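Local coordinates for protein bottromycin amidohydrolase (PDB 6I5S) that probably hydrolyses an amide bond next to a thiazoline in bottromycin biosynthesis, as a zinc-dependent amidohydrolase that acts as gatekeeper of the pathway, at residues Lys169-Asp172 with Asp173-Phe177; Ala385-Met389 with Gly390-Lys394. One frame throughout, in Å; residues are numbered along the deposited sequence.

Contact 1: Lys169-Asp172 with Asp173-Phe177; sequences KVVD and DVLGF
Val170 and Val174, one turn apart on the same helix, make up the close-packed side of this local contact. CG2 of Val174 settles against the carbonyl oxygen of Val170 at 3.4 Å, and the same oxygen accepts the backbone bond from Val174 N, 3.0 Å long. The two methyl groups, Val170 CG1 and Val174 CG2, only graze each other at 4.5 Å. Val171 and Leu175 repeat the spacing toward the more exposed flank: their side chains run alongside each other in the same direction, with Val171 CG1 4.1 Å from Leu175 CD1. With its CG beside the backbone N (chi1 -63°), Leu175 lays CG against Val171 O, 3.5 Å away.

The side of Lys169 and Asp173 is looser and polar. Here a water donates to Lys169 O at 2.7 Å and, more weakly, to Asp173 OD1, so that it joins the carbonyl to the carboxylate four residues on. Lys169 O also accepts a bond from Asp173 N, which approaches from above the carbonyl plane. The contact takes up the last nine residues of helix 164-177, whose inner face is applied through Val174 to loop residues Ala144, Ile182 and Ile205, with Leu175 also resting on Ile205.

Contact 2: Ala385-Met389 with Gly390-Lys394; sequences AYDVM and GWHDK
Two backbone bonds close the end of helix 383-388 around Gly390: Trp391 N reaches back to Tyr386 O at 3.0 Å, and Gly390 N to Asp387 O, the latter from well above the carbonyl plane. Gly390 has a positive phi of 80°, where a side chain would be jammed against the carbonyl oxygen of Met389.

The turn brings Trp391 back beside the helix it has just left. Met389 lies over one face of the indole: its CE makes a CH-pi contact 3.7 Å from the centroid of the six-membered ring, and SD stands 4.1 Å from the same centroid, 11° off the ring normal. The bend at chi3 (-62°) folds the thioether so that sulfur and methyl both meet this face. Tyr386 crosses the indole at a slant, presenting the edge of its phenol ring, with CD1 3.7 Å from Trp391 CE3. An alanine in place of Trp391 would probably leave the thioether of Met389 without the face it lies over and open a gap beside the Tyr386 ring edge.

At the far end of its ring, Tyr386 OH is hydrogen-bonded to Gly89 O. Asp387 sends OD1 to the edge of the poorly ordered His392 ring, 3.8 Å from CD2, while OD2 forms a salt bridge with Arg342. The arrangement is a Schellman motif at a helix C-terminus, combined with a Met-aromatic contact. Tyr386 and Met389 pack on Val91 of strand 84-95, which also carries the zinc ligand His94, and Trp391 on Ala113 of strand 111-116, both probably part of the barrel expected of an amidohydrolase.

Both contacts join residues close in sequence, yet they illustrate how place in the fold shapes local chemistry. The centre of contact 1 is about 24 Å from the centre of the chain, that of contact 2 about 14 Å. Contact 1 is a mostly exposed helix with one buried face, Val170 and Val174, and a water on its polar side. Contact 2 buries Tyr386, Val388 and Met389 and replaces aliphatic touches with sulfur, indole and phenol packed against sheet strands, although its tail from His392 is exposed. They lie on different helices, 164-177 and 383-388; the centres of contacts 1 and 2 are about 22 Å apart and the nearest atoms of the two contacts about 11 Å apart, so they do not touch.

Contact 1: Lys169-Asp172 with Asp173-Phe177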
loop_
_atom_site.group_PDB
_atom_site.type_symbol
_atom_site.label_atom_id
_atom_site.label_comp_id
_atom_site.label_asym_id
_atom_site.label_seq_id
_atom_site.Cartn_x
_atom_site.Cartn_y
_atom_site.Cartn_z
ATOM N N LYS A 169 9.569 -19.019 18.167
ATOM C CA LYS A 169 8.805 -18.048 18.939
ATOM C C LYS A 169 8.035 -17.086 18.043
ATOM O O LYS A 169 6.977 -16.588 18.431
ATOM C CB LYS A 169 9.730 -17.262 19.878
ATOM C CG LYS A 169 10.336 -18.032 21.100
ATOM C CD LYS A 169 11.246 -17.005 21.858
ATOM C CE LYS A 169 11.944 -17.581 23.029
ATOM N NZ LYS A 169 12.815 -16.552 23.657
ATOM N N VAL A 170 8.565 -16.770 16.860
ATOM C CA VAL A 170 7.829 -15.920 15.956
ATOM C C VAL A 170 6.649 -16.664 15.354
ATOM O O VAL A 170 5.541 -16.121 15.281
ATOM C CB VAL A 170 8.755 -15.341 14.877
ATOM C CG1 VAL A 170 7.970 -14.490 13.877
ATOM C CG2 VAL A 170 9.875 -14.606 15.528
ATOM N N VAL A 171 6.872 -17.894 14.920
ATOM C CA VAL A 171 5.788 -18.723 14.414
ATOM C C VAL A 171 4.680 -18.884 15.490
ATOM O O VAL A 171 3.486 -18.818 15.179
ATOM C CB VAL A 171 6.361 -20.075 13.941
ATOM C CG1 VAL A 171 5.272 -21.102 13.682
ATOM C CG2 VAL A 171 7.196 -19.915 12.614
ATOM N N ASP A 172 5.057 -19.018 16.761
ATOM C CA ASP A 172 4.053 -19.094 17.845
ATOM C C ASP A 172 3.171 -17.856 17.911
ATOM O O ASP A 172 1.952 -17.967 18.143
ATOM C CB ASP A 172 4.747 -19.261 19.186
ATOM C CG ASP A 172 5.446 -20.621 19.344
ATOM O OD1 ASP A 172 5.031 -21.583 18.651
ATOM O OD2 ASP A 172 6.339 -20.756 20.231
ATOM N N ASP A 173 3.798 -16.659 17.835
ATOM C CA ASP A 173 3.064 -15.404 17.823
ATOM C C ASP A 173 2.125 -15.318 16.614
ATOM O O ASP A 173 0.976 -14.891 16.742
ATOM C CB ASP A 173 4.015 -14.219 17.793
ATOM C CG ASP A 173 4.569 -13.810 19.152
ATOM O OD1 ASP A 173 4.169 -14.314 20.193
ATOM O OD2 ASP A 173 5.446 -12.893 19.173
ATOM N N VAL A 174 2.600 -15.700 15.437
ATOM C CA VAL A 174 1.780 -15.635 14.236
ATOM C C VAL A 174 0.532 -16.485 14.409
ATOM O O VAL A 174 -0.599 -16.018 14.192
ATOM C CB VAL A 174 2.603 -16.038 12.999
ATOM C CG1 VAL A 174 1.726 -16.220 11.777
ATOM C CG2 VAL A 174 3.672 -14.968 12.728
ATOM N N LEU A 175 0.722 -17.749 14.766
ATOM C CA LEU A 175 -0.377 -18.678 14.836
ATOM C C LEU A 175 -1.239 -18.453 16.088
ATOM O O LEU A 175 -2.400 -18.853 16.092
ATOM C CB LEU A 175 0.154 -20.115 14.818
ATOM C CG LEU A 175 0.919 -20.540 13.517
ATOM C CD1 LEU A 175 1.299 -22.001 13.665
ATOM C CD2 LEU A 175 0.106 -20.342 12.253
ATOM N N GLY A 176 -0.688 -17.860 17.155
ATOM C CA GLY A 176 -1.437 -17.686 18.399
ATOM C C GLY A 176 -2.339 -16.483 18.333
ATOM O O GLY A 176 -3.458 -16.521 18.864
ATOM N N PHE A 177 -1.891 -15.426 17.683
ATOM C CA PHE A 177 -2.653 -14.174 17.650
ATOM C C PHE A 177 -3.261 -13.875 16.293
ATOM O O PHE A 177 -4.026 -12.899 16.178
ATOM C CB PHE A 177 -1.762 -13.007 18.119
ATOM C CG PHE A 177 -1.290 -13.178 19.532
ATOM C CD1 PHE A 177 -2.144 -12.892 20.606
ATOM C CD2 PHE A 177 -0.024 -13.691 19.801
ATOM C CE1 PHE A 177 -1.727 -13.115 21.904
ATOM C CE2 PHE A 177 0.401 -13.875 21.094
ATOM C CZ PHE A 177 -0.457 -13.622 22.149
HETATM O O HOH W 1 6.258 -15.982 20.947
#

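Contact 2: Ala385-Met389 with Gly390-Lys394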
loop_
_atom_site.group_PDB
_atom_site.type_symbol
_atom_site.label_atom_id
_atom_site.label_comp_id
_atom_site.label_asym_id
_atom_site.label_seq_id
_atom_site.Cartn_x
_atom_site.Cartn_y
_atom_site.Cartn_z
ATOM N N ALA A 385 -2.937 -8.159 -5.597
ATOM C CA ALA A 385 -2.739 -7.903 -4.162
ATOM C C ALA A 385 -3.635 -8.797 -3.310
ATOM O O ALA A 385 -3.218 -9.311 -2.270
ATOM C CB ALA A 385 -2.974 -6.440 -3.830
ATOM N N TYR A 386 -4.867 -9.020 -3.725
ATOM C CA TYR A 386 -5.688 -9.956 -2.951
ATOM C C TYR A 386 -5.058 -11.343 -2.991
ATOM O O TYR A 386 -5.051 -12.066 -2.003
ATOM C CB TYR A 386 -7.109 -9.991 -3.494
ATOM C CG TYR A 386 -7.819 -8.646 -3.285
ATOM C CD1 TYR A 386 -7.925 -8.097 -2.013
ATOM C CD2 TYR A 386 -8.359 -7.929 -4.349
ATOM C CE1 TYR A 386 -8.545 -6.875 -1.795
ATOM C CE2 TYR A 386 -8.990 -6.670 -4.145
ATOM C CZ TYR A 386 -9.063 -6.163 -2.858
ATOM O OH TYR A 386 -9.684 -4.955 -2.571
ATOM N N ASP A 387 -4.462 -11.711 -4.124
ATOM C CA ASP A 387 -3.785 -13.022 -4.199
ATOM C C ASP A 387 -2.559 -13.106 -3.286
ATOM O O ASP A 387 -2.370 -14.131 -2.592
ATOM C CB ASP A 387 -3.373 -13.348 -5.648
ATOM C CG ASP A 387 -4.526 -13.869 -6.474
ATOM O OD1 ASP A 387 -5.629 -14.070 -5.920
ATOM O OD2 ASP A 387 -4.325 -14.091 -7.677
ATOM N N VAL A 388 -1.743 -12.063 -3.253
ATOM C CA VAL A 388 -0.532 -12.120 -2.419
ATOM C C VAL A 388 -0.893 -12.176 -0.937
ATOM O O VAL A 388 -0.135 -12.731 -0.115
ATOM C CB VAL A 388 0.412 -10.928 -2.719
ATOM C CG1 VAL A 388 -0.026 -9.623 -2.035
ATOM C CG2 VAL A 388 1.838 -11.318 -2.311
ATOM N N MET A 389 -2.032 -11.601 -0.564
ATOM C CA MET A 389 -2.524 -11.666 0.819
ATOM C C MET A 389 -3.248 -12.949 1.152
ATOM O O MET A 389 -3.620 -13.169 2.331
ATOM C CB MET A 389 -3.458 -10.491 1.072
ATOM C CG MET A 389 -2.754 -9.138 1.103
ATOM S SD MET A 389 -3.804 -7.738 1.614
ATOM C CE MET A 389 -5.045 -7.729 0.312
ATOM N N GLY A 390 -3.488 -13.808 0.170
ATOM C CA GLY A 390 -4.139 -15.056 0.468
ATOM C C GLY A 390 -5.630 -14.916 0.618
ATOM O O GLY A 390 -6.274 -15.812 1.181
ATOM N N TRP A 391 -6.190 -13.807 0.155
ATOM C CA TRP A 391 -7.633 -13.554 0.207
ATOM C C TRP A 391 -8.212 -14.043 -1.107
ATOM O O TRP A 391 -8.134 -13.349 -2.123
ATOM C CB TRP A 391 -7.947 -12.071 0.385
ATOM C CG TRP A 391 -7.423 -11.458 1.653
ATOM C CD1 TRP A 391 -6.748 -12.092 2.645
ATOM C CD2 TRP A 391 -7.578 -10.094 2.077
ATOM N NE1 TRP A 391 -6.470 -11.199 3.660
ATOM C CE2 TRP A 391 -6.960 -9.974 3.335
ATOM C CE3 TRP A 391 -8.190 -8.992 1.530
ATOM C CZ2 TRP A 391 -6.932 -8.771 4.046
ATOM C CZ3 TRP A 391 -8.154 -7.769 2.223
ATOM C CH2 TRP A 391 -7.505 -7.663 3.435
ATOM N N HIS A 392 -8.822 -15.221 -1.095
ATOM C CA HIS A 392 -9.182 -15.890 -2.340
ATOM C C HIS A 392 -10.682 -15.837 -2.639
ATOM O O HIS A 392 -11.214 -16.717 -3.317
ATOM C CB HIS A 392 -8.648 -17.318 -2.320
ATOM C CG HIS A 392 -7.150 -17.386 -2.435
ATOM N ND1 HIS A 392 -6.388 -18.324 -1.767
ATOM C CD2 HIS A 392 -6.274 -16.615 -3.130
ATOM C CE1 HIS A 392 -5.112 -18.132 -2.053
ATOM N NE2 HIS A 392 -5.014 -17.097 -2.873
ATOM N N ASP A 393 -11.370 -14.799 -2.158
ATOM C CA ASP A 393 -12.587 -14.337 -2.814
ATOM C C ASP A 393 -12.229 -13.593 -4.100
ATOM O O ASP A 393 -11.192 -12.930 -4.191
ATOM C CB ASP A 393 -13.393 -13.412 -1.894
ATOM C CG ASP A 393 -14.090 -14.163 -0.778
ATOM O OD1 ASP A 393 -14.310 -15.383 -0.933
ATOM O OD2 ASP A 393 -14.432 -13.531 0.243
ATOM N N LYS A 394 -13.093 -13.712 -5.109
ATOM C CA LYS A 394 -12.858 -12.985 -6.349
ATOM C C LYS A 394 -12.828 -11.479 -6.059
ATOM O O LYS A 394 -13.481 -11.007 -5.113
ATOM C CB LYS A 394 -13.928 -13.322 -7.394
ATOM C CG LYS A 394 -13.495 -14.437 -8.368
ATOM C CD LYS A 394 -14.500 -15.580 -8.418
ATOM C CE LYS A 394 -13.819 -16.950 -8.534
ATOM N NZ LYS A 394 -14.454 -17.956 -7.624
#